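Local atomic coordinates of filamentation induced by cAMP protein Fic (Desulfovibrio alaskensis, PDB entry 4RGL), a protein that belongs to the Fic/DOC family, pairing a mostly helical Fic domain with a C-terminal domain of the helix-turn-helix class. Residues L211-Y224 and F243-A255. Residues are numbered along the deposited sequence; the frame is centred on the assembly and turned at random.
Sequences LPVETVIRDRQEDY and FMLGALRDAVREA
In the helical core of this Fic protein, helix 214-219, the residues leading into it and the start of helix 221-234 pack against residues 243-255 of helix 238-257, the axes of 214-219 and 243-255 running at 124° to each other and 9.1 Å apart. Alanines on the long helix let branched side chains come down onto its backbone: the CB of Ala251 sits 3.7 Å from the CA of Val213, and that of Ala247 lies 3.8 Å from Val216 CG1. Val213 CG2 stands anti to its own nitrogen, which lays it against the peptide between Ala247 and Leu248, while Leu211 lays CD1 on the backbone of Val252, 3.5 Å from its N, and turns CD2 to Leu248.

Toward the other end, Phe243 takes Tyr224 CA over one ring face, a CH-pi contact, and meets Arg220 CB at its edge. Selenomethionine Met244, bent along its chain, brings SE to Ile217 CD1 and its methyl CE to the edge of the Tyr224 ring, whose face rests on Ile217 CG2.

Arginine suits position 220 because its chain, extended from CG to NE, runs past Phe243 before ending in charge. NH1 and NH2 of Arg220 both bond to OD2 of Asp250, at 2.9 and 2.6 Å, through bent N-H...O angles of 131° and 143°. Val216 CG1 lies over the guanidinium centre. Asp250 OD1 receives NE and NH2 of Arg249 and, weakly, Arg253 NH2; this four-residue network should favour the ionised carboxylate.

Helix 16-32 touches Arg249, Val252 and Ala255, helix 189-202 meets Met244 and Leu248, and helix 42-59 backs Pro212 and Thr215.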
ATOM      1  N   LEU A 211      -1.550   3.082   3.241  1.00 64.48           N
ATOM      2  CA  LEU A 211      -1.865   4.238   2.401  1.00 64.26           C
ATOM      3  C   LEU A 211      -0.960   4.242   1.142  1.00 67.58           C
ATOM      4  O   LEU A 211       0.261   4.418   1.256  1.00 66.92           O
ATOM      5  CB  LEU A 211      -1.691   5.545   3.208  1.00 64.82           C
ATOM      6  CG  LEU A 211      -2.044   6.849   2.479  1.00 68.75           C
ATOM      7  CD1 LEU A 211      -3.505   6.880   2.096  1.00 68.63           C
ATOM      8  CD2 LEU A 211      -1.701   8.054   3.330  1.00 70.85           C
ATOM      9  N   PRO A 212      -1.525   3.964  -0.062  1.00 63.49           N
ATOM     10  CA  PRO A 212      -0.665   3.837  -1.256  1.00 63.12           C
ATOM     11  C   PRO A 212      -0.303   5.207  -1.861  1.00 66.94           C
ATOM     12  O   PRO A 212      -0.520   5.433  -3.056  1.00 66.56           O
ATOM     13  CB  PRO A 212      -1.522   2.995  -2.231  1.00 64.46           C
ATOM     14  CG  PRO A 212      -2.840   2.737  -1.505  1.00 68.55           C
ATOM     15  CD  PRO A 212      -2.932   3.690  -0.379  1.00 64.46           C
ATOM     16  N   VAL A 213       0.347   6.083  -1.054  1.00 62.86           N
ATOM     17  CA  VAL A 213       0.757   7.427  -1.497  1.00 62.94           C
ATOM     18  C   VAL A 213       1.813   7.327  -2.639  1.00 65.83           C
ATOM     19  O   VAL A 213       1.962   8.268  -3.426  1.00 65.10           O
ATOM     20  CB  VAL A 213       1.293   8.280  -0.304  1.00 67.12           C
ATOM     21  CG1 VAL A 213       2.517   7.634   0.335  1.00 65.99           C
ATOM     22  CG2 VAL A 213       1.597   9.713  -0.739  1.00 67.65           C
ATOM     23  N   GLU A 214       2.485   6.161  -2.758  1.00 61.90           N
ATOM     24  CA  GLU A 214       3.537   5.947  -3.747  1.00 60.97           C
ATOM     25  C   GLU A 214       2.974   5.993  -5.185  1.00 66.97           C
ATOM     26  O   GLU A 214       3.690   6.390  -6.106  1.00 67.12           O
ATOM     27  CB  GLU A 214       4.252   4.615  -3.497  1.00 61.54           C
ATOM     28  CG  GLU A 214       4.989   4.549  -2.156  1.00 69.11           C
ATOM     29  CD  GLU A 214       4.112   4.333  -0.933  1.00 82.12           C
ATOM     30  OE1 GLU A 214       2.938   3.936  -1.104  1.00 70.89           O
ATOM     31  OE2 GLU A 214       4.632   4.469   0.199  1.00 78.51           O
ATOM     32  N   THR A 215       1.668   5.644  -5.365  1.00 64.33           N
ATOM     33  CA  THR A 215       1.007   5.726  -6.684  1.00 64.57           C
ATOM     34  C   THR A 215       0.911   7.195  -7.142  1.00 69.86           C
ATOM     35  O   THR A 215       0.988   7.470  -8.337  1.00 69.56           O
ATOM     36  CB  THR A 215      -0.387   5.074  -6.638  1.00 71.04           C
ATOM     37  OG1 THR A 215      -1.216   5.795  -5.721  1.00 76.84           O
ATOM     38  CG2 THR A 215      -0.331   3.613  -6.254  1.00 65.44           C
ATOM     39  N   VAL A 216       0.756   8.138  -6.179  1.00 67.45           N
ATOM     40  CA  VAL A 216       0.701   9.576  -6.481  1.00 67.90           C
ATOM     41  C   VAL A 216       2.112  10.078  -6.838  1.00 73.98           C
ATOM     42  O   VAL A 216       2.283  10.791  -7.833  1.00 75.19           O
ATOM     43  CB  VAL A 216       0.092  10.387  -5.297  1.00 71.22           C
ATOM     44  CG1 VAL A 216       0.058  11.879  -5.613  1.00 71.71           C
ATOM     45  CG2 VAL A 216      -1.302   9.879  -4.944  1.00 71.13           C
ATOM     46  N   ILE A 217       3.127   9.660  -6.050  1.00 70.35           N
ATOM     47  CA  ILE A 217       4.524  10.053  -6.271  1.00 70.22           C
ATOM     48  C   ILE A 217       5.019   9.516  -7.626  1.00 75.12           C
ATOM     49  O   ILE A 217       5.791  10.187  -8.303  1.00 74.71           O
ATOM     50  CB  ILE A 217       5.416   9.548  -5.105  1.00 72.27           C
ATOM     51  CG1 ILE A 217       4.864  10.030  -3.744  1.00 73.13           C
ATOM     52  CG2 ILE A 217       6.880   9.976  -5.300  1.00 71.61           C
ATOM     53  CD1 ILE A 217       5.461   9.294  -2.521  1.00 82.64           C
ATOM     54  N   ARG A 218       4.548   8.308  -8.025  1.00 72.80           N
ATOM     55  CA  ARG A 218       4.915   7.695  -9.312  1.00 73.08           C
ATOM     56  C   ARG A 218       4.309   8.485 -10.489  1.00 79.38           C
ATOM     57  O   ARG A 218       4.968   8.669 -11.514  1.00 80.21           O
ATOM     58  CB  ARG A 218       4.447   6.233  -9.359  1.00 72.09           C
ATOM     59  CG  ARG A 218       4.787   5.507 -10.663  1.00 82.83           C
ATOM     60  CD  ARG A 218       3.947   4.258 -10.816  1.00 96.57           C
ATOM     61  NE  ARG A 218       2.519   4.581 -10.890  1.00109.21           N
ATOM     62  CZ  ARG A 218       1.548   3.718 -10.613  1.00123.89           C
ATOM     63  NH1 ARG A 218       1.839   2.494 -10.191  1.00105.96           N
ATOM     64  NH2 ARG A 218       0.278   4.090 -10.700  1.00116.10           N
ATOM     65  N   ASP A 219       3.059   8.944 -10.340  1.00 76.48           N
ATOM     66  CA  ASP A 219       2.380   9.679 -11.393  1.00 77.87           C
ATOM     67  C   ASP A 219       2.877  11.140 -11.457  1.00 83.32           C
ATOM     68  O   ASP A 219       2.870  11.747 -12.532  1.00 84.19           O
ATOM     69  CB  ASP A 219       0.858   9.631 -11.186  1.00 80.30           C
ATOM     70  CG  ASP A 219       0.271   8.219 -11.271  1.00 91.73           C
ATOM     71  OD1 ASP A 219       0.987   7.298 -11.759  1.00 90.57           O
ATOM     72  OD2 ASP A 219      -0.902   8.039 -10.873  1.00100.55           O
ATOM     73  N   ARG A 220       3.345  11.684 -10.314  1.00 79.38           N
ATOM     74  CA  ARG A 220       3.906  13.045 -10.258  1.00 79.52           C
ATOM     75  C   ARG A 220       5.427  12.985 -10.166  1.00 81.98           C
ATOM     76  O   ARG A 220       6.045  13.856  -9.547  1.00 81.47           O
ATOM     77  CB  ARG A 220       3.331  13.823  -9.057  1.00 79.25           C
ATOM     78  CG  ARG A 220       1.826  13.971  -9.080  1.00 87.27           C
ATOM     79  CD  ARG A 220       1.349  14.718  -7.859  1.00 92.05           C
ATOM     80  NE  ARG A 220      -0.105  14.722  -7.759  1.00 95.53           N
ATOM     81  CZ  ARG A 220      -0.769  15.213  -6.721  1.00109.04           C
ATOM     82  NH1 ARG A 220      -0.112  15.734  -5.687  1.00 93.68           N
ATOM     83  NH2 ARG A 220      -2.095  15.174  -6.695  1.00 95.52           N
ATOM     84  N   GLN A 221       6.031  11.950 -10.777  1.00 77.90           N
ATOM     85  CA  GLN A 221       7.460  11.666 -10.661  1.00 77.27           C
ATOM     86  C   GLN A 221       8.323  12.863 -11.137  1.00 83.25           C
ATOM     87  O   GLN A 221       9.246  13.272 -10.425  1.00 82.10           O
ATOM     88  CB  GLN A 221       7.811  10.407 -11.454  1.00 78.00           C
ATOM     89  CG  GLN A 221       9.133   9.780 -11.053  1.00 84.11           C
ATOM     90  CD  GLN A 221       9.355   8.454 -11.734  1.00 93.65           C
ATOM     91  OE1 GLN A 221       8.415   7.687 -11.982  1.00 83.13           O
ATOM     92  NE2 GLN A 221      10.614   8.115 -11.970  1.00 90.07           N
ATOM     93  N   GLU A 222       8.000  13.439 -12.324  1.00 82.15           N
ATOM     94  CA  GLU A 222       8.759  14.573 -12.872  1.00 83.26           C
ATOM     95  C   GLU A 222       8.748  15.769 -11.888  1.00 88.16           C
ATOM     96  O   GLU A 222       9.797  16.366 -11.640  1.00 87.42           O
ATOM     97  CB  GLU A 222       8.198  14.998 -14.243  1.00 86.11           C
ATOM     98  CG  GLU A 222       9.053  16.047 -14.950  1.00 98.84           C
ATOM     99  CD  GLU A 222       8.473  16.573 -16.252  1.00125.13           C
ATOM    100  OE1 GLU A 222       7.344  17.119 -16.223  1.00123.47           O
ATOM    101  OE2 GLU A 222       9.201  16.555 -17.273  1.00115.37           O
ATOM    102  N   ASP A 223       7.553  16.092 -11.302  1.00 85.34           N
ATOM    103  CA  ASP A 223       7.417  17.193 -10.333  1.00 85.73           C
ATOM    104  C   ASP A 223       8.089  16.835  -9.017  1.00 87.19           C
ATOM    105  O   ASP A 223       8.741  17.685  -8.408  1.00 86.67           O
ATOM    106  CB  ASP A 223       5.930  17.533 -10.091  1.00 89.31           C
ATOM    107  CG  ASP A 223       5.195  18.059 -11.320  1.00108.48           C
ATOM    108  OD1 ASP A 223       5.556  17.647 -12.454  1.00110.94           O
ATOM    109  OD2 ASP A 223       4.202  18.795 -11.145  1.00116.52           O
ATOM    110  N   TYR A 224       7.930  15.565  -8.571  1.00 82.07           N
ATOM    111  CA  TYR A 224       8.532  15.063  -7.334  1.00 80.44           C
ATOM    112  C   TYR A 224      10.031  15.335  -7.319  1.00 84.71           C
ATOM    113  O   TYR A 224      10.510  16.056  -6.441  1.00 84.69           O
ATOM    114  CB  TYR A 224       8.249  13.554  -7.176  1.00 79.82           C
ATOM    115  CG  TYR A 224       9.081  12.861  -6.118  1.00 80.40           C
ATOM    116  CD1 TYR A 224       8.857  13.097  -4.764  1.00 82.12           C
ATOM    117  CD2 TYR A 224       9.970  11.844  -6.459  1.00 80.76           C
ATOM    118  CE1 TYR A 224       9.571  12.412  -3.780  1.00 82.03           C
ATOM    119  CE2 TYR A 224      10.667  11.131  -5.483  1.00 81.10           C
ATOM    120  CZ  TYR A 224      10.466  11.419  -4.144  1.00 88.69           C
ATOM    121  OH  TYR A 224      11.151  10.719  -3.181  1.00 89.58           O
ATOM    122  N   PHE A 243       4.766  19.454  -1.018  1.00 72.65           N
ATOM    123  CA  PHE A 243       4.499  18.469  -2.065  1.00 71.24           C
ATOM    124  C   PHE A 243       4.063  17.152  -1.466  1.00 74.09           C
ATOM    125  O   PHE A 243       3.056  16.585  -1.899  1.00 74.67           O
ATOM    126  CB  PHE A 243       5.741  18.255  -2.955  1.00 72.38           C
ATOM    127  CG  PHE A 243       5.519  17.264  -4.084  1.00 73.31           C
ATOM    128  CD1 PHE A 243       5.038  17.687  -5.320  1.00 76.98           C
ATOM    129  CD2 PHE A 243       5.758  15.903  -3.897  1.00 74.41           C
ATOM    130  CE1 PHE A 243       4.807  16.768  -6.352  1.00 77.40           C
ATOM    131  CE2 PHE A 243       5.503  14.985  -4.922  1.00 76.59           C
ATOM    132  CZ  PHE A 243       5.034  15.425  -6.144  1.00 75.27           C
HETATM  133  N   MSE A 244       4.836  16.635  -0.480  1.00 68.31           N
HETATM  134  CA  MSE A 244       4.561  15.335   0.115  1.00 66.59           C
HETATM  135  C   MSE A 244       3.239  15.345   0.895  1.00 70.56           C
HETATM  136  O   MSE A 244       2.416  14.447   0.697  1.00 69.76           O
HETATM  137  CB  MSE A 244       5.706  14.901   1.019  1.00 68.50           C
HETATM  138  CG  MSE A 244       5.692  13.403   1.324  1.00 74.40           C
HETATM  139 SE   MSE A 244       5.689  12.309  -0.305  0.75 80.65          SE
HETATM  140  CE  MSE A 244       7.288  13.005  -1.136  1.00 76.89           C
ATOM    141  N   LEU A 245       3.013  16.381   1.763  1.00 67.47           N
ATOM    142  CA  LEU A 245       1.737  16.500   2.495  1.00 67.85           C
ATOM    143  C   LEU A 245       0.579  16.632   1.520  1.00 72.57           C
ATOM    144  O   LEU A 245      -0.510  16.119   1.781  1.00 72.88           O
ATOM    145  CB  LEU A 245       1.750  17.696   3.467  1.00 69.09           C
ATOM    146  CG  LEU A 245       2.659  17.559   4.700  1.00 73.57           C
ATOM    147  CD1 LEU A 245       2.639  18.829   5.525  1.00 75.29           C
ATOM    148  CD2 LEU A 245       2.252  16.373   5.560  1.00 74.96           C
ATOM    149  N   GLY A 246       0.841  17.267   0.373  1.00 68.72           N
ATOM    150  CA  GLY A 246      -0.137  17.377  -0.700  1.00 69.04           C
ATOM    151  C   GLY A 246      -0.467  16.025  -1.292  1.00 72.86           C
ATOM    152  O   GLY A 246      -1.640  15.637  -1.348  1.00 72.81           O
ATOM    153  N   ALA A 247       0.587  15.243  -1.640  1.00 68.06           N
ATOM    154  CA  ALA A 247       0.431  13.888  -2.169  1.00 66.67           C
ATOM    155  C   ALA A 247      -0.284  12.980  -1.161  1.00 70.17           C
ATOM    156  O   ALA A 247      -1.207  12.248  -1.538  1.00 69.94           O
ATOM    157  CB  ALA A 247       1.793  13.305  -2.524  1.00 66.24           C
ATOM    158  N   LEU A 248       0.110  13.069   0.142  1.00 65.64           N
ATOM    159  CA  LEU A 248      -0.495  12.275   1.220  1.00 64.58           C
ATOM    160  C   LEU A 248      -1.964  12.598   1.374  1.00 68.32           C
ATOM    161  O   LEU A 248      -2.780  11.685   1.504  1.00 66.83           O
ATOM    162  CB  LEU A 248       0.239  12.518   2.540  1.00 64.83           C
ATOM    163  CG  LEU A 248       1.580  11.807   2.677  1.00 68.08           C
ATOM    164  CD1 LEU A 248       2.449  12.479   3.706  1.00 69.20           C
ATOM    165  CD2 LEU A 248       1.385  10.340   3.001  1.00 68.79           C
ATOM    166  N   ARG A 249      -2.319  13.906   1.312  1.00 66.68           N
ATOM    167  CA  ARG A 249      -3.714  14.352   1.364  1.00 67.29           C
ATOM    168  C   ARG A 249      -4.505  13.757   0.212  1.00 70.95           C
ATOM    169  O   ARG A 249      -5.571  13.190   0.427  1.00 70.37           O
ATOM    170  CB  ARG A 249      -3.787  15.883   1.320  1.00 68.26           C
ATOM    171  CG  ARG A 249      -5.214  16.420   1.208  1.00 76.14           C
ATOM    172  CD  ARG A 249      -5.237  17.792   0.588  1.00 87.97           C
ATOM    173  NE  ARG A 249      -4.755  17.776  -0.793  1.00 95.12           N
ATOM    174  CZ  ARG A 249      -4.638  18.863  -1.547  1.00111.77           C
ATOM    175  NH1 ARG A 249      -4.975  20.054  -1.063  1.00101.88           N
ATOM    176  NH2 ARG A 249      -4.181  18.771  -2.789  1.00 98.13           N
ATOM    177  N   ASP A 250      -3.970  13.868  -1.017  1.00 68.05           N
ATOM    178  CA  ASP A 250      -4.620  13.333  -2.211  1.00 68.57           C
ATOM    179  C   ASP A 250      -4.760  11.814  -2.118  1.00 72.82           C
ATOM    180  O   ASP A 250      -5.751  11.255  -2.595  1.00 72.80           O
ATOM    181  CB  ASP A 250      -3.827  13.719  -3.468  1.00 70.37           C
ATOM    182  CG  ASP A 250      -3.627  15.216  -3.619  1.00 83.95           C
ATOM    183  OD1 ASP A 250      -4.517  15.982  -3.185  1.00 86.11           O
ATOM    184  OD2 ASP A 250      -2.576  15.621  -4.148  1.00 90.85           O
ATOM    185  N   ALA A 251      -3.785  11.148  -1.469  1.00 68.93           N
ATOM    186  CA  ALA A 251      -3.816   9.706  -1.298  1.00 68.38           C
ATOM    187  C   ALA A 251      -4.875   9.305  -0.282  1.00 74.11           C
ATOM    188  O   ALA A 251      -5.746   8.497  -0.596  1.00 74.39           O
ATOM    189  CB  ALA A 251      -2.448   9.196  -0.862  1.00 68.13           C
ATOM    190  N   VAL A 252      -4.851   9.915   0.916  1.00 71.68           N
ATOM    191  CA  VAL A 252      -5.824   9.586   1.954  1.00 72.81           C
ATOM    192  C   VAL A 252      -7.248  10.044   1.506  1.00 79.50           C
ATOM    193  O   VAL A 252      -8.242   9.481   1.952  1.00 79.51           O
ATOM    194  CB  VAL A 252      -5.424  10.188   3.331  1.00 77.58           C
ATOM    195  CG1 VAL A 252      -5.592  11.703   3.346  1.00 78.96           C
ATOM    196  CG2 VAL A 252      -6.216   9.542   4.462  1.00 77.99           C
ATOM    197  N   ARG A 253      -7.316  10.966   0.530  1.00 78.16           N
ATOM    198  CA  ARG A 253      -8.580  11.432  -0.015  1.00 79.89           C
ATOM    199  C   ARG A 253      -9.152  10.402  -1.016  1.00 85.55           C
ATOM    200  O   ARG A 253     -10.323  10.058  -0.923  1.00 84.93           O
ATOM    201  CB  ARG A 253      -8.404  12.803  -0.678  1.00 81.33           C
ATOM    202  CG  ARG A 253      -9.718  13.504  -1.025  1.00 95.83           C
ATOM    203  CD  ARG A 253      -9.547  15.016  -1.066  1.00110.89           C
ATOM    204  NE  ARG A 253      -8.453  15.424  -1.952  1.00126.19           N
ATOM    205  CZ  ARG A 253      -8.021  16.677  -2.066  1.00146.18           C
ATOM    206  NH1 ARG A 253      -8.576  17.647  -1.347  1.00133.66           N
ATOM    207  NH2 ARG A 253      -7.023  16.967  -2.889  1.00136.14           N
ATOM    208  N   GLU A 254      -8.295   9.848  -1.924  1.00 84.61           N
ATOM    209  CA  GLU A 254      -8.764   8.831  -2.886  1.00 85.13           C
ATOM    210  C   GLU A 254      -8.993   7.476  -2.177  1.00 89.71           C
ATOM    211  O   GLU A 254      -9.622   6.588  -2.745  1.00 89.79           O
ATOM    212  CB  GLU A 254      -7.779   8.664  -4.084  1.00 85.87           C
ATOM    213  CG  GLU A 254      -6.468   7.963  -3.746  1.00 96.85           C
ATOM    214  CD  GLU A 254      -5.766   7.309  -4.934  1.00117.34           C
ATOM    215  OE1 GLU A 254      -6.453   6.609  -5.716  1.00102.03           O
ATOM    216  OE2 GLU A 254      -4.515   7.374  -4.991  1.00111.60           O
ATOM    217  N   ALA A 255      -8.521   7.348  -0.924  1.00 86.58           N
ATOM    218  CA  ALA A 255      -8.715   6.134  -0.133  1.00 86.26           C
ATOM    219  C   ALA A 255     -10.120   6.088   0.467  1.00 93.25           C
ATOM    220  O   ALA A 255     -10.689   5.011   0.611  1.00 92.51           O
ATOM    221  CB  ALA A 255      -7.675   6.058   0.968  1.00 86.50           C
TER